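Local coordinates for RagA protein (Porphyromonas gingivalis, PDB 6SLN) that probably imports peptides across the outer membrane as a TonB-dependent barrel receptor, and is seen here with a bound peptide, at residues A[267-272]-A[284-289]; A[274-279]-A[288-293]; A[385-390]-A[395-400]; A[411-416]-A[479-484]. All coordinates share one frame; numbering follows the deposited sequence.

Contact 1: A[267-272]-A[284-289]; sequences MILAGA and DEYGKT
With chi1 of -173°, Tyr286 swings its ring away from its own backbone N and beside its carbonyl carbon, carrying the phenol out from the loop onto one flank of the helix that presents Leu269 and Ala272. The hydroxyl end and one side of the ring do the touching. Tyr286 OH lies 3.6 Å from Leu269 CD2, the two side chains crossing at about a right angle, while farther round the ring Tyr286 CE2 rests 4.0 Å from Ala272 CB. The ring meets the helix obliquely, and the contact is van der Waals packing of an aromatic against a short aliphatic patch, one helical turn wide. Behind the tyrosine the loop folds back on itself. Glu285 O accepts two backbone bonds, from Lys288 N at 3.1 Å and from Thr289 N at 2.9 Å, which wrap the chain tightly around Tyr286 and Gly287. The Glu285 carboxylate reinforces that curl: Thr289 OG1 donates to Glu285 OE1 at 2.7 Å, on the lone pair pointing away from the other oxygen. Lys288 NZ makes only a long, weak ion pair with Glu285 OE1, at 3.5 Å. The tyrosine also packs on Pro292, and Ala272 on Tyr415. The contact therefore sets the loop between helices 280-283 and 301-305 against the side of helix 261-276, within the long excursion separating barrel strands 218-230 and 309-322.

Contact 2: A[274-279]-A[288-293]; sequences DLYGNY and KTLFPV
The type I beta turn from Tyr276 to Tyr279 begins with the residue that makes this contact: the ring of Tyr276 leaves helix 261-276 and lies against Pro292 over one face and Leu290 at its edge, both from the loop after helix 280-283. Tyr276 CG stands anti to the carbonyl carbon, chi1 -82°, which directs the ring at that loop. Pro292 makes a CH-pi contact in which its CG sits 4.0 Å from the centroid of the Tyr276 ring, 28° off the ring normal. The proline is displaced toward the phenol end, and Pro292 CB approaches Tyr276 OH at 3.4 Å. Leu290 takes a different route: its CD1 arrives near the plane of the ring, 3.9 Å from Tyr276 CE2. One aromatic is thus touched over a face and at its rim by residues two apart in an extended piece of chain, with Phe291 between them pointing the other way. The turn is closed by Tyr279 N bonding to Tyr276 O at 3.1 Å, and Asn278 N reaches back to Leu275 O at 2.9 Å. Both segments belong to the helical excursion between the first two strands of the barrel, which in TonB-dependent receptors would lie on the extracellular side. Leu282 of helix 280-283 packs on both Tyr276 and Leu290. Farther along, Phe291 O accepts a hydrogen bond from Asn402 ND2, and Val293 leans on Ile268, Leu269 and Ala272.

Contact 3: A[385-390]-A[395-400]; sequences YYMGSG and LTMPRY
Met397 places its sulfur against the bend that holds Gly388, with Met397 SD 3.6 Å from Gly388 CA. The same sulfur touches the neighbouring side chain, Met387 CG lying 3.9 Å from Met397 SD, and the two methionines cross at about a right angle. Met397 is folded rather than extended: chi1 of -79° and chi2 of -56° bring SD to the glycine, and chi3 turns the terminal methyl away from it. Gly388 is the third residue of a type II beta turn from Tyr386 to Ser389, closed by Ser389 N to Tyr386 O at 3.1 Å, and its positive phi fits that position. The turn runs on toward the short helix that ends at Thr396, and Met397 is the first residue beyond it to leave helical geometry, so the contact packs the exit of this helix on the turn before it. Arg399 folds back over that exit. Its NH1 donates to Met397 O at 2.8 Å, in the carbonyl plane and on a lone pair, while NH2 bonds to Val394 O and Leu395 O lies over one face of the guanidinium. Outward from the turn, Tyr385, Tyr386 and Met387 pack on side chains of the bound peptide, so the turn itself contributes to the peptide-contacting surface.

Contact 4: A[411-416]-A[479-484]; sequences ADVYYM and NPYDST
Asn479 OD1 is gripped twice, by the backbone N of Tyr481 at 2.8 Å and by the hydroxyl of Tyr428, just before the ring that meets Val413. The bond from Tyr481 N makes an Asx turn; its donor stands well above the carbonyl plane of the amide, 53° out of it. A type I beta turn from Asn479 to Asp482 overlaps it, and Tyr481 projects from there toward the strand. Its ring is sandwiched: Pro480 CG lies 3.7 Å above the plane of the Tyr481 ring on one face, and Val413 CG2 covers the opposite face. Val413 holds CG1 between its backbone N and carbonyl carbon, chi1 86°, leaving CG2 to make the CH-pi contact, 4.2 Å from the Tyr481 ring centroid and only 12° off the normal. Asp412 adds a lighter touch, its CB coming obliquely to within 4.2 Å of Tyr481 CE2. The phenol end is satisfied beyond the two segments, Tyr481 OH being hydrogen-bonded to Ser281 OG. Nearby, Asp482 forms a salt bridge with Arg433. The loop between barrel strands 456-475 and 487-510 is in this way laid against strand 413-414, with strand 423-424, helix 426-432 and helix 261-276 closing around them.

From the N terminus, helix 261-276 comes first and serves two contacts. Contact 1 closes a loop from its middle to 284-289, and contact 2 starts later, at 274-279, and ends on 288-293; the two cross rather than nest, share Lys288 and Thr289, and join where the Tyr286 and Tyr276 rings pack. Contact 3 follows as a separate short loop round helix 390-396. Contact 4 comes last and spans the longest stretch, bridging 411-416 to a barrel loop. Residues 411-416 knit the set together: Tyr415 packs on Val293, Val413 on Tyr276, and Met416 on Met387 and Met397. The helical excursion, the peptide-side turn and a third loop are thus joined through 411-416.

Contact 1: A[267-272]-A[284-289]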
# COMPACT_ATOMS: atom_id res chain seq x y z
N MET A 267 -41.69 -27.15 -10.37
CA MET A 267 -40.76 -26.96 -9.26
C MET A 267 -39.69 -25.91 -9.59
O MET A 267 -39.40 -25.03 -8.76
CB MET A 267 -40.12 -28.30 -8.89
CG MET A 267 -39.01 -28.20 -7.87
SD MET A 267 -38.13 -29.77 -7.66
CE MET A 267 -37.10 -29.79 -9.13
N ILE A 268 -39.12 -25.97 -10.79
CA ILE A 268 -38.11 -24.98 -11.16
C ILE A 268 -38.75 -23.61 -11.33
O ILE A 268 -38.20 -22.60 -10.89
CB ILE A 268 -37.33 -25.40 -12.42
CG1 ILE A 268 -36.59 -26.73 -12.17
CG2 ILE A 268 -36.33 -24.32 -12.83
CD1 ILE A 268 -35.89 -27.33 -13.40
N LEU A 269 -39.93 -23.55 -11.97
CA LEU A 269 -40.59 -22.25 -12.13
C LEU A 269 -40.95 -21.65 -10.78
O LEU A 269 -40.77 -20.45 -10.56
CB LEU A 269 -41.84 -22.36 -13.01
CG LEU A 269 -41.57 -22.18 -14.50
CD1 LEU A 269 -42.75 -22.65 -15.29
CD2 LEU A 269 -41.24 -20.77 -14.86
N ALA A 270 -41.42 -22.48 -9.84
CA ALA A 270 -41.83 -21.95 -8.54
C ALA A 270 -40.65 -21.43 -7.74
O ALA A 270 -40.77 -20.44 -7.01
CB ALA A 270 -42.56 -23.02 -7.74
N GLY A 271 -39.50 -22.09 -7.86
CA GLY A 271 -38.33 -21.68 -7.13
C GLY A 271 -37.64 -20.48 -7.70
O GLY A 271 -36.89 -19.80 -6.99
N ALA A 272 -37.89 -20.20 -8.98
CA ALA A 272 -37.36 -18.98 -9.59
C ALA A 272 -38.20 -17.78 -9.20
O ALA A 272 -37.66 -16.74 -8.81
CB ALA A 272 -37.31 -19.13 -11.11
N ASP A 284 -41.12 -7.30 -9.02
CA ASP A 284 -42.06 -6.75 -9.99
C ASP A 284 -41.59 -6.92 -11.42
O ASP A 284 -42.35 -6.59 -12.34
CB ASP A 284 -42.31 -5.25 -9.72
CG ASP A 284 -42.82 -4.99 -8.33
OD1 ASP A 284 -43.54 -5.85 -7.78
OD2 ASP A 284 -42.49 -3.93 -7.76
N GLU A 285 -40.38 -7.41 -11.65
CA GLU A 285 -39.93 -7.73 -13.00
C GLU A 285 -40.11 -9.20 -13.36
O GLU A 285 -40.29 -9.51 -14.54
CB GLU A 285 -38.47 -7.34 -13.20
CG GLU A 285 -38.14 -5.92 -12.84
CD GLU A 285 -39.19 -4.93 -13.33
OE1 GLU A 285 -39.60 -5.02 -14.51
OE2 GLU A 285 -39.59 -4.05 -12.53
N TYR A 286 -40.07 -10.10 -12.39
CA TYR A 286 -40.34 -11.50 -12.70
C TYR A 286 -41.78 -11.66 -13.17
O TYR A 286 -42.73 -11.37 -12.43
CB TYR A 286 -40.08 -12.40 -11.51
CG TYR A 286 -40.20 -13.85 -11.89
CD1 TYR A 286 -41.44 -14.46 -12.02
CD2 TYR A 286 -39.07 -14.60 -12.15
CE1 TYR A 286 -41.55 -15.77 -12.40
CE2 TYR A 286 -39.17 -15.92 -12.51
CZ TYR A 286 -40.40 -16.50 -12.63
OH TYR A 286 -40.47 -17.81 -13.01
N GLY A 287 -41.94 -12.20 -14.37
CA GLY A 287 -43.22 -12.42 -14.96
C GLY A 287 -43.66 -11.31 -15.89
O GLY A 287 -44.60 -11.50 -16.66
N LYS A 288 -43.00 -10.15 -15.81
CA LYS A 288 -43.23 -9.05 -16.75
C LYS A 288 -42.02 -8.92 -17.68
O LYS A 288 -42.13 -9.24 -18.86
CB LYS A 288 -43.53 -7.74 -16.01
CG LYS A 288 -43.78 -6.52 -16.93
CD LYS A 288 -44.05 -5.18 -16.17
CE LYS A 288 -42.78 -4.58 -15.57
NZ LYS A 288 -42.16 -3.51 -16.41
N THR A 289 -40.86 -8.49 -17.17
CA THR A 289 -39.70 -8.30 -18.03
C THR A 289 -38.64 -9.38 -17.90
O THR A 289 -37.80 -9.51 -18.80
CB THR A 289 -38.99 -6.98 -17.72
OG1 THR A 289 -38.75 -6.90 -16.31
CG2 THR A 289 -39.83 -5.83 -18.12

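Contact 2: A[274-279]-A[288-293]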
# COMPACT_ATOMS: atom_id res chain seq x y z
N ASP A 274 -40.17 -17.52 -6.64
CA ASP A 274 -40.07 -17.30 -5.20
C ASP A 274 -38.76 -16.58 -4.85
O ASP A 274 -38.76 -15.67 -4.00
CB ASP A 274 -40.18 -18.61 -4.45
CG ASP A 274 -40.07 -18.43 -2.95
OD1 ASP A 274 -39.01 -18.76 -2.39
OD2 ASP A 274 -41.04 -17.94 -2.33
N LEU A 275 -37.66 -16.94 -5.50
CA LEU A 275 -36.41 -16.26 -5.23
C LEU A 275 -36.46 -14.80 -5.67
O LEU A 275 -36.17 -13.90 -4.88
CB LEU A 275 -35.24 -16.97 -5.90
CG LEU A 275 -33.93 -16.32 -5.53
CD1 LEU A 275 -33.81 -16.36 -4.02
CD2 LEU A 275 -32.75 -17.01 -6.21
N TYR A 276 -36.82 -14.55 -6.94
CA TYR A 276 -36.88 -13.18 -7.41
C TYR A 276 -37.84 -12.35 -6.56
O TYR A 276 -37.62 -11.15 -6.37
CB TYR A 276 -37.30 -13.10 -8.88
CG TYR A 276 -36.17 -13.33 -9.85
CD1 TYR A 276 -35.23 -14.31 -9.60
CD2 TYR A 276 -36.06 -12.58 -11.01
CE1 TYR A 276 -34.19 -14.57 -10.50
CE2 TYR A 276 -35.01 -12.80 -11.91
CZ TYR A 276 -34.09 -13.81 -11.64
OH TYR A 276 -33.05 -14.08 -12.51
N GLY A 277 -38.87 -12.99 -6.01
CA GLY A 277 -39.83 -12.32 -5.14
C GLY A 277 -39.23 -11.77 -3.87
O GLY A 277 -39.91 -11.03 -3.14
N ASN A 278 -37.97 -12.09 -3.59
CA ASN A 278 -37.29 -11.63 -2.40
C ASN A 278 -36.39 -10.43 -2.69
O ASN A 278 -35.52 -10.12 -1.88
CB ASN A 278 -36.47 -12.77 -1.78
CG ASN A 278 -37.33 -13.83 -1.14
OD1 ASN A 278 -38.29 -13.53 -0.43
ND2 ASN A 278 -36.99 -15.09 -1.40
N TYR A 279 -36.57 -9.78 -3.84
CA TYR A 279 -35.75 -8.63 -4.19
C TYR A 279 -36.65 -7.57 -4.77
O TYR A 279 -37.36 -7.82 -5.75
CB TYR A 279 -34.62 -9.00 -5.15
CG TYR A 279 -33.71 -10.06 -4.56
CD1 TYR A 279 -34.05 -11.41 -4.65
CD2 TYR A 279 -32.52 -9.73 -3.91
CE1 TYR A 279 -33.27 -12.38 -4.11
CE2 TYR A 279 -31.70 -10.72 -3.36
CZ TYR A 279 -32.09 -12.05 -3.47
OH TYR A 279 -31.34 -13.07 -2.96
N LYS A 288 -43.00 -10.15 -15.81
CA LYS A 288 -43.23 -9.05 -16.75
C LYS A 288 -42.02 -8.92 -17.68
O LYS A 288 -42.13 -9.24 -18.86
CB LYS A 288 -43.53 -7.74 -16.01
CG LYS A 288 -43.78 -6.52 -16.93
CD LYS A 288 -44.05 -5.18 -16.17
CE LYS A 288 -42.78 -4.58 -15.57
NZ LYS A 288 -42.16 -3.51 -16.41
N THR A 289 -40.86 -8.49 -17.17
CA THR A 289 -39.70 -8.30 -18.03
C THR A 289 -38.64 -9.38 -17.90
O THR A 289 -37.80 -9.51 -18.80
CB THR A 289 -38.99 -6.98 -17.72
OG1 THR A 289 -38.75 -6.90 -16.31
CG2 THR A 289 -39.83 -5.83 -18.12
N LEU A 290 -38.60 -10.12 -16.78
CA LEU A 290 -37.58 -11.13 -16.51
C LEU A 290 -38.21 -12.51 -16.50
O LEU A 290 -39.03 -12.81 -15.63
CB LEU A 290 -36.90 -10.88 -15.17
CG LEU A 290 -35.98 -9.67 -15.24
CD1 LEU A 290 -35.26 -9.50 -13.94
CD2 LEU A 290 -34.99 -9.79 -16.41
N PHE A 291 -37.82 -13.35 -17.46
CA PHE A 291 -38.20 -14.76 -17.45
C PHE A 291 -36.93 -15.59 -17.37
O PHE A 291 -36.45 -16.11 -18.39
CB PHE A 291 -39.08 -15.10 -18.66
CG PHE A 291 -40.42 -14.43 -18.61
CD1 PHE A 291 -41.50 -15.05 -17.99
CD2 PHE A 291 -40.59 -13.16 -19.12
CE1 PHE A 291 -42.75 -14.42 -17.92
CE2 PHE A 291 -41.82 -12.53 -19.05
CZ PHE A 291 -42.90 -13.17 -18.46
N PRO A 292 -36.34 -15.73 -16.18
CA PRO A 292 -35.07 -16.46 -16.07
C PRO A 292 -35.21 -17.96 -16.32
O PRO A 292 -34.22 -18.62 -16.68
CB PRO A 292 -34.63 -16.18 -14.64
CG PRO A 292 -35.88 -15.99 -13.91
CD PRO A 292 -36.82 -15.29 -14.86
N VAL A 293 -36.40 -18.51 -16.12
CA VAL A 293 -36.68 -19.91 -16.44
C VAL A 293 -37.66 -19.91 -17.59
O VAL A 293 -38.77 -19.39 -17.47
CB VAL A 293 -37.23 -20.67 -15.23
CG1 VAL A 293 -37.70 -22.06 -15.65
CG2 VAL A 293 -36.20 -20.73 -14.15

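Contact 3: A[385-390]-A[395-400]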
# COMPACT_ATOMS: atom_id res chain seq x y z
N TYR A 385 -13.31 -24.37 -13.63
CA TYR A 385 -14.63 -24.94 -13.92
C TYR A 385 -15.62 -24.36 -12.92
O TYR A 385 -15.80 -24.90 -11.82
CB TYR A 385 -14.62 -26.48 -13.89
CG TYR A 385 -14.15 -27.08 -15.18
CD1 TYR A 385 -14.95 -27.06 -16.31
CD2 TYR A 385 -12.89 -27.64 -15.28
CE1 TYR A 385 -14.51 -27.61 -17.51
CE2 TYR A 385 -12.44 -28.19 -16.47
CZ TYR A 385 -13.24 -28.18 -17.58
OH TYR A 385 -12.76 -28.72 -18.74
N TYR A 386 -16.25 -23.27 -13.31
CA TYR A 386 -17.28 -22.62 -12.52
C TYR A 386 -18.57 -22.65 -13.34
O TYR A 386 -18.55 -22.31 -14.53
CB TYR A 386 -16.90 -21.18 -12.22
CG TYR A 386 -15.73 -20.98 -11.30
CD1 TYR A 386 -15.89 -21.09 -9.92
CD2 TYR A 386 -14.48 -20.61 -11.79
CE1 TYR A 386 -14.84 -20.88 -9.06
CE2 TYR A 386 -13.40 -20.40 -10.92
CZ TYR A 386 -13.60 -20.53 -9.56
OH TYR A 386 -12.56 -20.33 -8.68
N MET A 387 -19.67 -23.05 -12.71
CA MET A 387 -20.94 -23.03 -13.44
C MET A 387 -21.25 -21.64 -13.95
O MET A 387 -21.10 -20.64 -13.24
CB MET A 387 -22.09 -23.50 -12.57
CG MET A 387 -23.26 -23.87 -13.41
SD MET A 387 -23.90 -25.41 -12.82
CE MET A 387 -24.30 -24.99 -11.12
N GLY A 388 -21.67 -21.58 -15.21
CA GLY A 388 -22.04 -20.34 -15.83
C GLY A 388 -20.88 -19.55 -16.39
O GLY A 388 -21.11 -18.52 -17.04
N SER A 389 -19.65 -19.99 -16.19
CA SER A 389 -18.49 -19.22 -16.61
C SER A 389 -17.84 -19.81 -17.87
O SER A 389 -17.80 -21.02 -18.04
CB SER A 389 -17.47 -19.14 -15.47
OG SER A 389 -16.23 -18.64 -15.93
N GLY A 390 -17.37 -18.93 -18.75
CA GLY A 390 -16.48 -19.30 -19.83
C GLY A 390 -17.12 -20.16 -20.89
O GLY A 390 -18.32 -20.41 -20.91
N LEU A 395 -21.35 -24.08 -23.04
CA LEU A 395 -21.86 -25.40 -23.36
C LEU A 395 -22.74 -25.95 -22.24
O LEU A 395 -23.78 -26.55 -22.50
CB LEU A 395 -20.70 -26.37 -23.61
CG LEU A 395 -19.66 -26.02 -24.68
CD1 LEU A 395 -18.69 -27.16 -24.84
CD2 LEU A 395 -20.30 -25.65 -26.02
N THR A 396 -22.35 -25.78 -20.98
CA THR A 396 -22.96 -26.59 -19.94
C THR A 396 -24.16 -25.96 -19.26
O THR A 396 -24.76 -26.60 -18.39
CB THR A 396 -21.92 -26.97 -18.86
OG1 THR A 396 -21.23 -25.80 -18.42
CG2 THR A 396 -20.95 -27.94 -19.45
N MET A 397 -24.51 -24.73 -19.58
CA MET A 397 -25.68 -24.13 -18.94
C MET A 397 -26.94 -24.76 -19.53
O MET A 397 -27.08 -24.80 -20.76
CB MET A 397 -25.69 -22.60 -19.11
CG MET A 397 -24.77 -21.82 -18.14
SD MET A 397 -25.11 -22.16 -16.41
CE MET A 397 -26.83 -21.77 -16.21
N PRO A 398 -27.83 -25.30 -18.71
CA PRO A 398 -29.15 -25.71 -19.21
C PRO A 398 -29.74 -24.60 -20.06
O PRO A 398 -29.75 -23.44 -19.67
CB PRO A 398 -29.97 -25.93 -17.94
CG PRO A 398 -28.96 -26.24 -16.89
CD PRO A 398 -27.73 -25.45 -17.24
N ARG A 399 -30.19 -24.95 -21.25
CA ARG A 399 -30.67 -23.94 -22.17
C ARG A 399 -32.02 -23.36 -21.76
O ARG A 399 -32.41 -22.31 -22.29
CB ARG A 399 -30.73 -24.52 -23.58
CG ARG A 399 -29.48 -24.26 -24.38
CD ARG A 399 -28.31 -25.04 -23.85
NE ARG A 399 -27.17 -24.91 -24.74
CZ ARG A 399 -26.01 -24.37 -24.39
NH1 ARG A 399 -25.82 -23.93 -23.15
NH2 ARG A 399 -25.05 -24.28 -25.29
N TYR A 400 -32.72 -23.95 -20.80
CA TYR A 400 -33.95 -23.38 -20.26
C TYR A 400 -33.69 -22.36 -19.16
O TYR A 400 -34.64 -21.80 -18.61
CB TYR A 400 -34.88 -24.47 -19.73
CG TYR A 400 -34.24 -25.54 -18.85
CD1 TYR A 400 -33.94 -25.30 -17.51
CD2 TYR A 400 -33.98 -26.81 -19.36
CE1 TYR A 400 -33.39 -26.28 -16.71
CE2 TYR A 400 -33.42 -27.80 -18.57
CZ TYR A 400 -33.12 -27.53 -17.24
OH TYR A 400 -32.55 -28.53 -16.46

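Contact 4: A[411-416]-A[479-484]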
# COMPACT_ATOMS: atom_id res chain seq x y z
N ALA A 411 -29.85 -9.59 -18.64
CA ALA A 411 -30.34 -9.13 -17.35
C ALA A 411 -29.17 -8.88 -16.41
O ALA A 411 -28.00 -9.11 -16.74
CB ALA A 411 -31.31 -10.16 -16.76
N ASP A 412 -29.46 -8.40 -15.20
CA ASP A 412 -28.38 -8.29 -14.22
C ASP A 412 -27.99 -9.65 -13.67
O ASP A 412 -26.89 -9.80 -13.12
CB ASP A 412 -28.79 -7.42 -13.04
CG ASP A 412 -28.79 -5.96 -13.39
OD1 ASP A 412 -28.11 -5.61 -14.37
OD2 ASP A 412 -29.47 -5.18 -12.69
N VAL A 413 -28.85 -10.64 -13.84
CA VAL A 413 -28.93 -11.71 -12.88
C VAL A 413 -29.66 -12.85 -13.56
O VAL A 413 -30.50 -12.63 -14.44
CB VAL A 413 -29.66 -11.20 -11.61
CG1 VAL A 413 -31.21 -11.34 -11.76
CG2 VAL A 413 -29.08 -11.76 -10.32
N TYR A 414 -29.35 -14.08 -13.16
CA TYR A 414 -30.03 -15.25 -13.69
C TYR A 414 -30.18 -16.27 -12.57
O TYR A 414 -29.69 -16.08 -11.46
CB TYR A 414 -29.30 -15.83 -14.92
CG TYR A 414 -27.99 -16.50 -14.62
CD1 TYR A 414 -27.92 -17.86 -14.41
CD2 TYR A 414 -26.80 -15.76 -14.52
CE1 TYR A 414 -26.74 -18.48 -14.14
CE2 TYR A 414 -25.60 -16.38 -14.23
CZ TYR A 414 -25.58 -17.75 -14.03
OH TYR A 414 -24.39 -18.41 -13.74
N TYR A 415 -30.88 -17.36 -12.88
CA TYR A 415 -31.36 -18.29 -11.88
C TYR A 415 -30.99 -19.73 -12.21
O TYR A 415 -30.97 -20.15 -13.37
CB TYR A 415 -32.87 -18.21 -11.74
CG TYR A 415 -33.43 -19.24 -10.79
CD1 TYR A 415 -33.20 -19.13 -9.43
CD2 TYR A 415 -34.16 -20.33 -11.25
CE1 TYR A 415 -33.70 -20.06 -8.56
CE2 TYR A 415 -34.67 -21.26 -10.38
CZ TYR A 415 -34.44 -21.11 -9.04
OH TYR A 415 -34.92 -22.01 -8.14
N MET A 416 -30.73 -20.51 -11.15
CA MET A 416 -30.47 -21.93 -11.25
C MET A 416 -31.14 -22.61 -10.07
O MET A 416 -30.98 -22.14 -8.94
CB MET A 416 -28.97 -22.20 -11.26
CG MET A 416 -28.42 -22.47 -12.62
SD MET A 416 -26.65 -22.74 -12.56
CE MET A 416 -26.01 -21.10 -12.59
N ASN A 479 -24.92 -3.65 -3.15
CA ASN A 479 -25.30 -4.59 -4.17
C ASN A 479 -26.33 -5.54 -3.57
O ASN A 479 -26.00 -6.29 -2.64
CB ASN A 479 -24.05 -5.32 -4.67
CG ASN A 479 -24.36 -6.44 -5.67
OD1 ASN A 479 -25.51 -6.66 -6.05
ND2 ASN A 479 -23.32 -7.16 -6.08
N PRO A 480 -27.59 -5.51 -4.02
CA PRO A 480 -28.61 -6.43 -3.47
C PRO A 480 -28.30 -7.89 -3.72
O PRO A 480 -28.87 -8.76 -3.04
CB PRO A 480 -29.89 -6.01 -4.18
CG PRO A 480 -29.41 -5.46 -5.53
CD PRO A 480 -28.09 -4.75 -5.18
N TYR A 481 -27.45 -8.20 -4.70
CA TYR A 481 -27.13 -9.57 -5.09
C TYR A 481 -25.78 -10.02 -4.54
O TYR A 481 -25.17 -10.94 -5.07
CB TYR A 481 -27.17 -9.70 -6.62
CG TYR A 481 -28.39 -9.01 -7.25
CD1 TYR A 481 -29.67 -9.28 -6.80
CD2 TYR A 481 -28.24 -8.10 -8.30
CE1 TYR A 481 -30.76 -8.66 -7.35
CE2 TYR A 481 -29.33 -7.47 -8.87
CZ TYR A 481 -30.60 -7.75 -8.38
OH TYR A 481 -31.74 -7.14 -8.91
N ASP A 482 -25.30 -9.36 -3.49
CA ASP A 482 -24.07 -9.70 -2.79
C ASP A 482 -24.45 -10.36 -1.48
O ASP A 482 -25.58 -10.24 -1.02
CB ASP A 482 -23.21 -8.45 -2.55
CG ASP A 482 -21.70 -8.73 -2.57
OD1 ASP A 482 -21.28 -9.78 -2.03
OD2 ASP A 482 -20.93 -7.89 -3.11
N SER A 483 -23.49 -11.07 -0.88
CA SER A 483 -23.75 -11.71 0.41
C SER A 483 -23.83 -10.69 1.54
O SER A 483 -24.31 -11.02 2.63
CB SER A 483 -22.66 -12.74 0.72
OG SER A 483 -21.36 -12.17 0.63
N THR A 484 -23.35 -9.47 1.30
CA THR A 484 -23.30 -8.43 2.31
C THR A 484 -23.40 -7.10 1.60
O THR A 484 -22.97 -6.97 0.44
CB THR A 484 -22.00 -8.51 3.14
OG1 THR A 484 -22.07 -7.59 4.23
CG2 THR A 484 -20.81 -8.14 2.29